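Local structure of Sec-alkylsulfatase (Pseudomonas sp., 4AXH) at residues N45-V48 and L49-P53. The protein hydrolyses secondary alkyl sulfate esters enantioselectively, with strict inversion of configuration, as a zinc-dependent, homodimeric member of the metallo-beta-lactamase superfamily. Residues are numbered along the deposited sequence; the frame is centred on the assembly and turned at random.
Sequences NAEV and LKNLP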
loop_
_atom_site.group_PDB
_atom_site.type_symbol
_atom_site.label_atom_id
_atom_site.label_comp_id
_atom_site.label_asym_id
_atom_site.label_seq_id
_atom_site.Cartn_x
_atom_site.Cartn_y
_atom_site.Cartn_z
ATOM N N ASN A 45 -3.469 -30.909 -16.364
ATOM C CA ASN A 45 -2.604 -30.264 -17.343
ATOM C C ASN A 45 -3.052 -30.555 -18.752
ATOM O O ASN A 45 -3.124 -29.629 -19.561
ATOM C CB ASN A 45 -1.127 -30.624 -17.129
ATOM C CG ASN A 45 -0.478 -29.928 -15.950
ATOM O OD1 ASN A 45 -0.905 -28.855 -15.509
ATOM N ND2 ASN A 45 0.580 -30.528 -15.418
ATOM N N ALA A 46 -3.392 -31.816 -19.050
ATOM C CA ALA A 46 -3.904 -32.215 -20.368
ATOM C C ALA A 46 -5.207 -31.448 -20.694
ATOM O O ALA A 46 -5.467 -31.179 -21.870
ATOM C CB ALA A 46 -4.142 -33.715 -20.429
ATOM N N GLU A 47 -5.999 -31.083 -19.648
ATOM C CA GLU A 47 -7.234 -30.317 -19.815
ATOM C C GLU A 47 -6.929 -28.910 -20.359
ATOM O O GLU A 47 -7.682 -28.418 -21.191
ATOM C CB GLU A 47 -8.087 -30.322 -18.515
ATOM C CG GLU A 47 -9.486 -29.718 -18.601
ATOM C CD GLU A 47 -10.362 -30.052 -19.792
ATOM O OE1 GLU A 47 -10.122 -31.099 -20.439
ATOM O OE2 GLU A 47 -11.308 -29.272 -20.064
ATOM N N VAL A 48 -5.782 -28.308 -19.962
ATOM C CA VAL A 48 -5.306 -26.982 -20.423
ATOM C C VAL A 48 -5.093 -26.994 -21.944
ATOM O O VAL A 48 -5.333 -25.971 -22.556
ATOM C CB VAL A 48 -4.041 -26.465 -19.659
ATOM C CG1 VAL A 48 -3.689 -25.039 -20.038
ATOM C CG2 VAL A 48 -4.211 -26.576 -18.160
ATOM N N LEU A 49 -4.677 -28.136 -22.543
ATOM C CA LEU A 49 -4.456 -28.310 -23.998
ATOM C C LEU A 49 -5.637 -27.795 -24.827
ATOM O O LEU A 49 -5.438 -27.154 -25.849
ATOM C CB LEU A 49 -4.141 -29.781 -24.349
ATOM C CG LEU A 49 -2.659 -30.237 -24.262
ATOM C CD1 LEU A 49 -2.220 -30.458 -22.838
ATOM C CD2 LEU A 49 -2.465 -31.554 -24.963
ATOM N N LYS A 50 -6.862 -28.082 -24.380
ATOM C CA LYS A 50 -8.116 -27.573 -24.966
ATOM C C LYS A 50 -8.502 -26.384 -24.095
ATOM O O LYS A 50 -7.852 -26.179 -23.082
ATOM C CB LYS A 50 -9.228 -28.644 -25.034
ATOM C CG LYS A 50 -9.314 -29.610 -23.868
ATOM C CD LYS A 50 -9.515 -31.015 -24.390
ATOM C CE LYS A 50 -9.361 -32.038 -23.298
ATOM N NZ LYS A 50 -9.507 -33.418 -23.833
ATOM N N ASN A 51 -9.459 -25.564 -24.484
ATOM C CA ASN A 51 -9.824 -24.353 -23.717
ATOM C C ASN A 51 -8.745 -23.192 -23.607
ATOM O O ASN A 51 -9.019 -22.142 -23.030
ATOM C CB ASN A 51 -10.640 -24.645 -22.408
ATOM C CG ASN A 51 -9.945 -25.417 -21.317
ATOM O OD1 ASN A 51 -10.268 -26.582 -21.029
ATOM N ND2 ASN A 51 -8.967 -24.786 -20.688
ATOM N N LEU A 52 -7.588 -23.354 -24.246
ATOM C CA LEU A 52 -6.519 -22.342 -24.360
ATOM C C LEU A 52 -5.983 -22.347 -25.830
ATOM O O LEU A 52 -6.028 -23.413 -26.440
ATOM C CB LEU A 52 -5.408 -22.548 -23.321
ATOM C CG LEU A 52 -5.118 -21.322 -22.426
ATOM C CD1 LEU A 52 -6.202 -21.091 -21.397
ATOM C CD2 LEU A 52 -3.845 -21.469 -21.704
ATOM N N PRO A 53 -5.551 -21.211 -26.444
ATOM C CA PRO A 53 -5.190 -21.227 -27.880
ATOM C C PRO A 53 -4.373 -22.376 -28.474
ATOM O O PRO A 53 -4.975 -23.223 -29.166
ATOM C CB PRO A 53 -4.631 -19.838 -28.147
ATOM C CG PRO A 53 -5.304 -18.991 -27.148
ATOM C CD PRO A 53 -5.460 -19.842 -25.897
#
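Val48 and Leu52 make the apolar part of this local contact: their side chains lie alongside one another and point the same way, with CG1 of Val48 3.9 Å from CD2 of Leu52. The valine methyl gets there because CG1 stands anti to the backbone nitrogen (chi1 -173°), on the side of the carbonyl from which the chain goes on to Leu52. One turn back, Leu49 folds its isobutyl group over the backbone of Ala46; its CD1 comes within 3.5 Å of Ala46 CA, while the methyl of Ala46 itself is only a distant neighbour.

On the polar side, the side chains of Glu47 and Lys50 cross at about a right angle. This holds for one of the two conformers modelled for Glu47, so the contact of its carboxylate with the aliphatic part of the lysine is doubtful; in that conformer OE1 of Glu47 lies 4.2 Å from NZ of Lys50, beyond a salt bridge.

Behind these side chains, two weak backbone bonds hold the turn together. Leu49 N donates to Ala46 O over 3.2 Å, and Lys50 N to Glu47 O over 3.3 Å, each bent to about 135° at the hydrogen. Both span three residues, as in 3-10 turns. Asn51 then takes up positive phi (66°), and the chain runs on in extended form through Leu52.

Further out, Val48 packs on Asn102 and Pro103, Leu52 reaches Ser104 and Trp411, and the side-chain ND2 of Asn45 is hydrogen-bonded to the backbone O atoms of Asp99 and Tyr510. Away from the zinc site, this is plain surface packing where the helix containing Asn45 runs out through weakly bonded, 3-10-like turns into the loop leading to helix 58-64.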